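Long-range contacts in CRISPR-associated endonuclease C2c1 (Alicyclobacillus acidoterrestris, PDB 5U31), which is an RNA-guided CRISPR endonuclease that recognises a protospacer adjacent motif and cleaves the target DNA with its metal-dependent RuvC nuclease domain: residues Leu44-Leu49 and Gln98-Leu103; Ala469-Thr474 and Gln510-Ala515; Gly1036-Glu1041 and Arg1088-Arg1093. The protein carries 3 engineered substitutions. One frame throughout, in Å; residues are numbered along the deposited sequence.

Contact 1: Leu44-Leu49 and Gln98-Leu103; sequences LRQENL and QLARQL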
loop_
_atom_site.group_PDB
_atom_site.type_symbol
_atom_site.label_atom_id
_atom_site.label_comp_id
_atom_site.label_asym_id
_atom_site.label_seq_id
_atom_site.Cartn_x
_atom_site.Cartn_y
_atom_site.Cartn_z
ATOM N N LEU A 44 24.594 9.665 -25.431
ATOM C CA LEU A 44 25.755 10.144 -24.685
ATOM C C LEU A 44 26.161 9.155 -23.601
ATOM O O LEU A 44 27.352 9.008 -23.306
ATOM C CB LEU A 44 25.464 11.510 -24.065
ATOM C CG LEU A 44 25.035 12.616 -25.025
ATOM C CD1 LEU A 44 24.658 13.871 -24.256
ATOM C CD2 LEU A 44 26.136 12.898 -26.039
ATOM N N ARG A 45 25.182 8.461 -23.016
ATOM C CA ARG A 45 25.443 7.503 -21.951
ATOM C C ARG A 45 26.280 6.327 -22.441
ATOM O O ARG A 45 27.102 5.798 -21.682
ATOM C CB ARG A 45 24.109 7.027 -21.380
ATOM C CG ARG A 45 24.187 5.986 -20.300
ATOM C CD ARG A 45 22.804 5.668 -19.775
ATOM N NE ARG A 45 22.834 4.560 -18.828
ATOM C CZ ARG A 45 22.614 3.295 -19.165
ATOM N NH1 ARG A 45 22.341 2.984 -20.425
ATOM N NH2 ARG A 45 22.665 2.344 -18.246
ATOM N N GLN A 46 26.104 5.944 -23.707
ATOM C CA GLN A 46 26.789 4.822 -24.369
ATOM C C GLN A 46 26.994 3.627 -23.442
ATOM O O GLN A 46 28.094 3.089 -23.295
ATOM C CB GLN A 46 28.107 5.270 -25.005
ATOM C CG GLN A 46 28.985 6.156 -24.164
ATOM C CD GLN A 46 29.790 7.118 -25.007
ATOM O OE1 GLN A 46 30.828 6.759 -25.560
ATOM N NE2 GLN A 46 29.309 8.350 -25.115
ATOM N N GLU A 47 25.898 3.203 -22.823
ATOM C CA GLU A 47 25.814 1.928 -22.129
ATOM C C GLU A 47 24.588 1.190 -22.648
ATOM O O GLU A 47 23.786 1.740 -23.407
ATOM C CB GLU A 47 25.741 2.116 -20.610
ATOM C CG GLU A 47 27.029 2.624 -19.991
ATOM C CD GLU A 47 26.881 2.959 -18.520
ATOM O OE1 GLU A 47 26.363 4.051 -18.203
ATOM O OE2 GLU A 47 27.280 2.127 -17.677
ATOM N N ASN A 48 24.448 -0.067 -22.232
ATOM C CA ASN A 48 23.313 -0.872 -22.669
ATOM C C ASN A 48 21.996 -0.281 -22.185
ATOM O O ASN A 48 21.893 0.212 -21.059
ATOM C CB ASN A 48 23.441 -2.310 -22.160
ATOM C CG ASN A 48 24.551 -3.075 -22.842
ATOM O OD1 ASN A 48 25.045 -2.672 -23.893
ATOM N ND2 ASN A 48 24.944 -4.191 -22.252
ATOM N N LEU A 49 20.990 -0.341 -23.053
ATOM C CA LEU A 49 19.608 -0.017 -22.728
ATOM C C LEU A 49 18.798 -1.308 -22.725
ATOM O O LEU A 49 18.914 -2.114 -23.654
ATOM C CB LEU A 49 19.014 0.965 -23.744
ATOM C CG LEU A 49 19.355 2.459 -23.705
ATOM C CD1 LEU A 49 19.349 2.976 -22.279
ATOM C CD2 LEU A 49 20.685 2.751 -24.360
ATOM N N GLN A 98 34.639 9.875 -25.251
ATOM C CA GLN A 98 34.945 10.293 -23.887
ATOM C C GLN A 98 34.347 11.659 -23.576
ATOM O O GLN A 98 33.835 11.878 -22.474
ATOM C CB GLN A 98 36.456 10.300 -23.663
ATOM C CG GLN A 98 37.062 8.912 -23.607
ATOM C CD GLN A 98 38.524 8.930 -23.218
ATOM O OE1 GLN A 98 39.038 9.939 -22.732
ATOM N NE2 GLN A 98 39.208 7.810 -23.431
ATOM N N LEU A 99 34.403 12.588 -24.534
ATOM C CA LEU A 99 33.784 13.895 -24.335
ATOM C C LEU A 99 32.285 13.756 -24.106
ATOM O O LEU A 99 31.732 14.335 -23.165
ATOM C CB LEU A 99 34.051 14.794 -25.541
ATOM C CG LEU A 99 34.456 16.248 -25.284
ATOM C CD1 LEU A 99 33.986 17.143 -26.426
ATOM C CD2 LEU A 99 33.945 16.757 -23.945
ATOM N N ALA A 100 31.610 12.990 -24.966
ATOM C CA ALA A 100 30.169 12.827 -24.831
ATOM C C ALA A 100 29.813 12.228 -23.485
ATOM O O ALA A 100 28.858 12.667 -22.835
ATOM C CB ALA A 100 29.632 11.952 -25.957
ATOM N N ARG A 101 30.576 11.227 -23.044
ATOM C CA ARG A 101 30.301 10.619 -21.750
ATOM C C ARG A 101 30.544 11.607 -20.617
ATOM O O ARG A 101 29.775 11.643 -19.650
ATOM C CB ARG A 101 31.147 9.365 -21.571
ATOM C CG ARG A 101 31.015 8.739 -20.209
ATOM C CD ARG A 101 29.692 8.028 -20.043
ATOM N NE ARG A 101 29.502 7.618 -18.657
ATOM C CZ ARG A 101 28.458 6.929 -18.216
ATOM N NH1 ARG A 101 27.502 6.562 -19.057
ATOM N NH2 ARG A 101 28.372 6.607 -16.933
ATOM N N GLN A 102 31.599 12.421 -20.718
ATOM C CA GLN A 102 31.811 13.474 -19.730
ATOM C C GLN A 102 30.602 14.391 -19.656
ATOM O O GLN A 102 30.100 14.696 -18.569
ATOM C CB GLN A 102 33.048 14.297 -20.073
ATOM C CG GLN A 102 34.367 13.625 -19.824
ATOM C CD GLN A 102 35.520 14.543 -20.148
ATOM O OE1 GLN A 102 35.632 15.636 -19.589
ATOM N NE2 GLN A 102 36.375 14.117 -21.069
ATOM N N LEU A 103 30.139 14.856 -20.818
ATOM C CA LEU A 103 28.940 15.682 -20.868
ATOM C C LEU A 103 27.763 14.984 -20.204
ATOM O O LEU A 103 27.030 15.598 -19.419
ATOM C CB LEU A 103 28.606 16.023 -22.319
ATOM C CG LEU A 103 27.385 16.912 -22.533
ATOM C CD1 LEU A 103 27.623 18.284 -21.945
ATOM C CD2 LEU A 103 27.070 17.013 -24.004
#
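The guanidinium of Arg-101 meets Arg-45 at one edge, its partner Arg-45 O lying near the plane, while Glu-47 OE1 approaches obliquely, its carboxylate turned 86° from the guanidinium plane. Arg-45 carries the second guanidinium, with Glu-47 CB over one face, offset toward the rim, and Asn-48 O, to which NH1 donates, lying in its plane. NH1 of Arg-101 makes both hydrogen bonds across the contact, to Arg-45 O at 2.8 Å, on a carbonyl lone pair, and to Glu-47 OE1 at 2.9 Å in a salt bridge that meets the carboxylate from above its plane. A bend at chi2 (74°) turns Arg-101 CD toward 44-49, 3.8 Å from Arg-45 O. Beside this polar end, Leu-44 CD2 rests on Ala-100 CB at 3.6 Å and Leu-44 CD1 on Leu-103 CD2 at 4.0 Å. Gln-46, the residue of positive phi that leaves helix 17-45, turns its NE2 back to Leu-44 O at 2.7 Å, which also sets NE2 against Ala-100 CB. Glu-105 and Glu-233 hold the NE atoms of Arg-101 and Arg-45. The chemistry implies a division of labour within the REC1 domain: leucine and alanine pack helix 17-45 onto helix 93-107, one arginine takes up a carbonyl at the helix's end, and the carboxylates probably offset the like charges of two neighbouring arginines.

Contact 2: Ala469-Thr474 and Gln510-Ala515; sequences AEQHFT and QSQSEA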
loop_
_atom_site.group_PDB
_atom_site.type_symbol
_atom_site.label_atom_id
_atom_site.label_comp_id
_atom_site.label_asym_id
_atom_site.label_seq_id
_atom_site.Cartn_x
_atom_site.Cartn_y
_atom_site.Cartn_z
ATOM N N ALA A 469 -10.967 24.247 9.315
ATOM C CA ALA A 469 -10.159 25.436 9.564
ATOM C C ALA A 469 -11.089 26.635 9.607
ATOM O O ALA A 469 -11.731 26.958 8.603
ATOM C CB ALA A 469 -9.089 25.626 8.488
ATOM N N GLU A 470 -11.165 27.289 10.766
ATOM C CA GLU A 470 -12.079 28.415 10.900
ATOM C C GLU A 470 -11.660 29.570 10.001
ATOM O O GLU A 470 -12.506 30.185 9.341
ATOM C CB GLU A 470 -12.163 28.847 12.362
ATOM C CG GLU A 470 -12.837 27.819 13.268
ATOM C CD GLU A 470 -13.170 28.386 14.637
ATOM O OE1 GLU A 470 -13.523 29.583 14.714
ATOM O OE2 GLU A 470 -13.074 27.640 15.635
ATOM N N GLN A 471 -10.364 29.862 9.942
ATOM C CA GLN A 471 -9.822 30.885 9.057
ATOM C C GLN A 471 -9.263 30.218 7.807
ATOM O O GLN A 471 -8.556 29.209 7.899
ATOM C CB GLN A 471 -8.725 31.694 9.753
ATOM C CG GLN A 471 -9.176 32.463 10.992
ATOM C CD GLN A 471 -9.062 31.649 12.270
ATOM O OE1 GLN A 471 -8.601 30.505 12.260
ATOM N NE2 GLN A 471 -9.483 32.241 13.383
ATOM N N HIS A 472 -9.582 30.779 6.643
ATOM C CA HIS A 472 -9.061 30.243 5.396
ATOM C C HIS A 472 -7.541 30.341 5.371
ATOM O O HIS A 472 -6.947 31.271 5.923
ATOM C CB HIS A 472 -9.647 30.993 4.201
ATOM C CG HIS A 472 -11.139 31.080 4.218
ATOM N ND1 HIS A 472 -11.950 29.967 4.191
ATOM C CD2 HIS A 472 -11.969 32.148 4.256
ATOM C CE1 HIS A 472 -13.215 30.345 4.218
ATOM N NE2 HIS A 472 -13.254 31.664 4.256
ATOM N N PHE A 473 -6.910 29.360 4.731
ATOM C CA PHE A 473 -5.469 29.386 4.538
ATOM C C PHE A 473 -5.104 30.359 3.426
ATOM O O PHE A 473 -5.885 30.595 2.500
ATOM C CB PHE A 473 -4.936 28.002 4.172
ATOM C CG PHE A 473 -5.294 26.920 5.145
ATOM C CD1 PHE A 473 -4.607 26.787 6.340
ATOM C CD2 PHE A 473 -6.293 26.005 4.847
ATOM C CE1 PHE A 473 -4.928 25.780 7.230
ATOM C CE2 PHE A 473 -6.616 24.999 5.731
ATOM C CZ PHE A 473 -5.934 24.886 6.925
ATOM N N THR A 474 -3.900 30.911 3.507
ATOM C CA THR A 474 -3.379 31.717 2.415
ATOM C C THR A 474 -2.548 30.834 1.493
ATOM O O THR A 474 -1.829 29.941 1.950
ATOM C CB THR A 474 -2.547 32.889 2.938
ATOM O OG1 THR A 474 -1.354 32.401 3.563
ATOM C CG2 THR A 474 -3.350 33.691 3.949
ATOM N N GLN A 510 -0.503 27.436 2.619
ATOM C CA GLN A 510 0.345 27.750 3.761
ATOM C C GLN A 510 -0.416 27.460 5.051
ATOM O O GLN A 510 -1.506 28.000 5.267
ATOM C CB GLN A 510 0.784 29.213 3.702
ATOM C CG GLN A 510 1.900 29.597 4.652
ATOM C CD GLN A 510 2.458 30.978 4.359
ATOM O OE1 GLN A 510 1.766 31.837 3.813
ATOM N NE2 GLN A 510 3.718 31.195 4.715
ATOM N N SER A 511 0.160 26.612 5.899
ATOM C CA SER A 511 -0.478 26.240 7.151
ATOM C C SER A 511 -0.384 27.382 8.161
ATOM O O SER A 511 0.476 28.261 8.063
ATOM C CB SER A 511 0.167 24.981 7.727
ATOM O OG SER A 511 1.454 25.263 8.240
ATOM N N GLN A 512 -1.283 27.353 9.149
ATOM C CA GLN A 512 -1.318 28.421 10.146
ATOM C C GLN A 512 0.028 28.577 10.839
ATOM O O GLN A 512 0.453 29.700 11.134
ATOM C CB GLN A 512 -2.416 28.153 11.170
ATOM C CG GLN A 512 -3.803 28.091 10.579
ATOM C CD GLN A 512 -4.863 27.928 11.640
ATOM O OE1 GLN A 512 -4.563 27.932 12.835
ATOM N NE2 GLN A 512 -6.114 27.786 11.213
ATOM N N SER A 513 0.715 27.465 11.106
ATOM C CA SER A 513 2.068 27.546 11.643
ATOM C C SER A 513 3.006 28.217 10.649
ATOM O O SER A 513 3.721 29.164 10.996
ATOM C CB SER A 513 2.580 26.154 12.005
ATOM O OG SER A 513 3.993 26.144 12.111
ATOM N N GLU A 514 3.017 27.738 9.401
ATOM C CA GLU A 514 3.879 28.343 8.391
ATOM C C GLU A 514 3.612 29.836 8.250
ATOM O O GLU A 514 4.551 30.615 8.053
ATOM C CB GLU A 514 3.689 27.638 7.047
ATOM C CG GLU A 514 4.262 26.230 6.998
ATOM C CD GLU A 514 3.888 25.491 5.729
ATOM O OE1 GLU A 514 2.773 24.931 5.663
ATOM O OE2 GLU A 514 4.713 25.477 4.793
ATOM N N ALA A 515 2.353 30.257 8.383
ATOM C CA ALA A 515 2.031 31.671 8.261
ATOM C C ALA A 515 2.684 32.507 9.353
ATOM O O ALA A 515 2.904 33.704 9.147
ATOM C CB ALA A 515 0.514 31.868 8.282
#
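A single backbone hydrogen bond joins the segments: Gln-510 N donates to Thr-474 O at 2.9 Å. The two side chains leave on the same face of the sheet and run side by side, pointing the same way, with Thr-474 OG1 3.2 Å from Gln-510 OE1. In Gln-510, CG stands anti to the backbone N (chi1 -167°), and the extended chain beyond it carries the amide alongside Thr-474.

Ring packing centres on Phe-473, which lies against the Gln-510 carbonyl and the Gln-512 CG methylene. Its CD1 comes to 3.5 Å from Gln-510 O and its CE1 to 4.2 Å from Gln-512 CG, both approaching the ring obliquely. Phe-464 of the adjoining strand and Val-886 also pack against this buried phenylalanine. Gln-471 and Gln-512 meet more loosely, crossing at about a right angle with their amide planes 75° apart.

Polar bonds within 510-515 then fix the turn out of the strand. Ser-511 OG accepts from Glu-514 N at 3.1 Å, and Glu-514 OE1 in return accepts from Ser-511 N at 3.1 Å. Asp-888 holds the same hydroxyl and also binds Ser-513 N, tying the start of the helix to the RuvC-II region.

The reciprocal serine-glutamate bonds are a capping box, with Ser-511 as N-cap of the short helix 512-515. Together with the antiparallel pairing of strands 473-483 and 502-510, they show how a strand of the wedge (OBD) sheet ends and passes straight into a capped helical turn.

Contact 3: Gly1036-Glu1041 and Arg1088-Arg1093; sequences GVTYYE and RGNWTR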
loop_
_atom_site.group_PDB
_atom_site.type_symbol
_atom_site.label_atom_id
_atom_site.label_comp_id
_atom_site.label_asym_id
_atom_site.label_seq_id
_atom_site.Cartn_x
_atom_site.Cartn_y
_atom_site.Cartn_z
ATOM N N GLY A 1036 10.502 -25.605 34.545
ATOM C CA GLY A 1036 10.477 -25.433 33.109
ATOM C C GLY A 1036 9.398 -24.508 32.593
ATOM O O GLY A 1036 9.352 -24.253 31.384
ATOM N N VAL A 1037 8.533 -23.992 33.470
ATOM C CA VAL A 1037 7.427 -23.135 33.074
ATOM C C VAL A 1037 7.575 -21.721 33.621
ATOM O O VAL A 1037 7.328 -20.747 32.904
ATOM C CB VAL A 1037 6.071 -23.749 33.499
ATOM C CG1 VAL A 1037 6.058 -24.061 34.984
ATOM C CG2 VAL A 1037 4.927 -22.824 33.159
ATOM N N THR A 1038 8.007 -21.578 34.875
ATOM C CA THR A 1038 8.052 -20.288 35.553
ATOM C C THR A 1038 9.494 -19.918 35.865
ATOM O O THR A 1038 10.147 -20.581 36.676
ATOM C CB THR A 1038 7.223 -20.321 36.834
ATOM O OG1 THR A 1038 5.857 -20.599 36.503
ATOM C CG2 THR A 1038 7.316 -18.992 37.558
ATOM N N TYR A 1039 9.969 -18.834 35.259
ATOM C CA TYR A 1039 11.364 -18.430 35.329
ATOM C C TYR A 1039 11.542 -17.237 36.264
ATOM O O TYR A 1039 10.627 -16.428 36.454
ATOM C CB TYR A 1039 11.891 -18.107 33.924
ATOM C CG TYR A 1039 11.975 -19.336 33.038
ATOM C CD1 TYR A 1039 13.198 -19.923 32.737
ATOM C CD2 TYR A 1039 10.826 -19.936 32.535
ATOM C CE1 TYR A 1039 13.274 -21.054 31.940
ATOM C CE2 TYR A 1039 10.893 -21.071 31.745
ATOM C CZ TYR A 1039 12.119 -21.626 31.452
ATOM O OH TYR A 1039 12.196 -22.754 30.666
ATOM N N TYR A 1040 12.736 -17.152 36.862
ATOM C CA TYR A 1040 13.100 -16.103 37.807
ATOM C C TYR A 1040 14.480 -15.558 37.457
ATOM O O TYR A 1040 15.334 -16.281 36.940
ATOM C CB TYR A 1040 13.102 -16.625 39.251
ATOM C CG TYR A 1040 11.875 -17.422 39.614
ATOM C CD1 TYR A 1040 10.742 -16.796 40.103
ATOM C CD2 TYR A 1040 11.849 -18.800 39.464
ATOM C CE1 TYR A 1040 9.615 -17.519 40.433
ATOM C CE2 TYR A 1040 10.728 -19.532 39.792
ATOM C CZ TYR A 1040 9.613 -18.885 40.277
ATOM O OH TYR A 1040 8.486 -19.605 40.612
ATOM N N GLU A 1041 14.700 -14.280 37.766
ATOM C CA GLU A 1041 15.918 -13.596 37.349
ATOM C C GLU A 1041 17.067 -13.846 38.321
ATOM O O GLU A 1041 16.870 -13.971 39.532
ATOM C CB GLU A 1041 15.682 -12.088 37.236
ATOM C CG GLU A 1041 14.511 -11.685 36.357
ATOM C CD GLU A 1041 14.186 -10.204 36.463
ATOM O OE1 GLU A 1041 14.432 -9.620 37.542
ATOM O OE2 GLU A 1041 13.695 -9.622 35.470
ATOM N N ARG A 1088 1.211 -14.763 38.972
ATOM C CA ARG A 1088 1.752 -13.693 39.820
ATOM C C ARG A 1088 2.719 -12.793 39.060
ATOM O O ARG A 1088 3.640 -12.218 39.644
ATOM C CB ARG A 1088 2.422 -14.257 41.071
ATOM C CG ARG A 1088 1.477 -14.414 42.246
ATOM C CD ARG A 1088 2.253 -14.616 43.533
ATOM N NE ARG A 1088 3.163 -13.506 43.791
ATOM C CZ ARG A 1088 2.967 -12.575 44.719
ATOM N NH1 ARG A 1088 3.850 -11.599 44.882
ATOM N NH2 ARG A 1088 1.893 -12.626 45.493
ATOM N N GLY A 1089 2.514 -12.661 37.752
ATOM C CA GLY A 1089 3.381 -11.833 36.943
ATOM C C GLY A 1089 4.804 -12.320 36.825
ATOM O O GLY A 1089 5.679 -11.536 36.459
ATOM N N ASN A 1090 5.068 -13.586 37.140
ATOM C CA ASN A 1090 6.389 -14.155 36.932
ATOM C C ASN A 1090 6.610 -14.453 35.451
ATOM O O ASN A 1090 5.664 -14.614 34.676
ATOM C CB ASN A 1090 6.569 -15.436 37.748
ATOM C CG ASN A 1090 6.727 -15.174 39.233
ATOM O OD1 ASN A 1090 7.710 -14.572 39.667
ATOM N ND2 ASN A 1090 5.769 -15.649 40.025
ATOM N N TRP A 1091 7.883 -14.523 35.063
ATOM C CA TRP A 1091 8.232 -14.879 33.692
ATOM C C TRP A 1091 7.811 -16.315 33.412
ATOM O O TRP A 1091 8.234 -17.241 34.112
ATOM C CB TRP A 1091 9.727 -14.707 33.457
ATOM C CG TRP A 1091 10.144 -13.292 33.358
ATOM C CD1 TRP A 1091 10.741 -12.544 34.325
ATOM C CD2 TRP A 1091 9.985 -12.434 32.225
ATOM N NE1 TRP A 1091 10.971 -11.273 33.862
ATOM C CE2 TRP A 1091 10.516 -11.181 32.574
ATOM C CE3 TRP A 1091 9.446 -12.606 30.946
ATOM C CZ2 TRP A 1091 10.525 -10.106 31.692
ATOM C CZ3 TRP A 1091 9.455 -11.542 30.073
ATOM C CH2 TRP A 1091 9.990 -10.306 30.449
ATOM N N THR A 1092 6.983 -16.498 32.390
ATOM C CA THR A 1092 6.415 -17.793 32.060
ATOM C C THR A 1092 6.701 -18.100 30.598
ATOM O O THR A 1092 6.756 -17.195 29.761
ATOM C CB THR A 1092 4.890 -17.821 32.327
ATOM O OG1 THR A 1092 4.629 -17.384 33.666
ATOM C CG2 THR A 1092 4.326 -19.220 32.152
ATOM N N ARG A 1093 6.909 -19.379 30.302
ATOM C CA ARG A 1093 7.062 -19.801 28.917
ATOM C C ARG A 1093 5.813 -19.442 28.129
ATOM O O ARG A 1093 4.694 -19.541 28.636
ATOM C CB ARG A 1093 7.316 -21.302 28.839
ATOM C CG ARG A 1093 8.572 -21.679 28.082
ATOM C CD ARG A 1093 8.304 -22.812 27.113
ATOM N NE ARG A 1093 7.504 -23.872 27.718
ATOM C CZ ARG A 1093 8.009 -24.879 28.424
ATOM N NH1 ARG A 1093 7.205 -25.802 28.938
ATOM N NH2 ARG A 1093 9.319 -24.958 28.620
#
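Chi1 (-73°) sets Asn-1090 CG anti to its own carbonyl carbon and 3.9 Å from Tyr-1040 CE1; the turn at chi2 (-66°) then presents OD1, 3.6 Å from Tyr-1040 CE1 and oblique to the ring. Val-1037 CG2 and Thr-1092 CG2 are each anti to their backbone N, and the two side chains run side by side, the methyls 3.8 Å apart. Thr-1038 CG2 reaches Asn-1090 CB at 3.6 Å. Arg-1093 N donates to Val-1037 O, and Tyr-1039 N to Trp-1091 O. These bonds join two segments whose strands, 1038-1041 and 1091-1093, are antiparallel neighbours inside the six-stranded sheet of the Nuc-II domain, with Thr-1038 and Thr-1092 as a non-hydrogen-bonded pair. On the face that carries those threonines, Asn-1087 ND2 binds both hydroxyls. Tyr-1039 and Trp-1091 occupy the other face, touching CB to CB at 4.1 Å; Leu-1078 packs on both, and Phe-1031 meets the indole edge-to-face. Glu-1041 OE2 stands 3.6 Å from Trp-1091 NE1, while OE1 forms a salt bridge with Lys-1029. The bent chain of Arg-1093, N-cap residue of helix 1094-1113, lays one guanidinium face against Gly-1036 O without an N-H bond, and its NH1 pairs with Glu-1096.

Each contact lies within its own domain, and no helix or strand is shared: contact 1 lies in REC1, contact 2 in the wedge and contact 3 in Nuc-II. Contact 1 is the buried one, yet it is also the one whose segments are bridged by a salt link, where a helix packs on the end of another. Contacts 2 and 3 are partly buried. Contact 2 has a single backbone bond where two paired strands meet their ends, and serine and glutamate cap a helix; contact 3 is a strand pairing within its sheet, with threonines on one face and aromatics on the other. Centres lie about 48 to 66 Å apart, and the three follow in series along the chain.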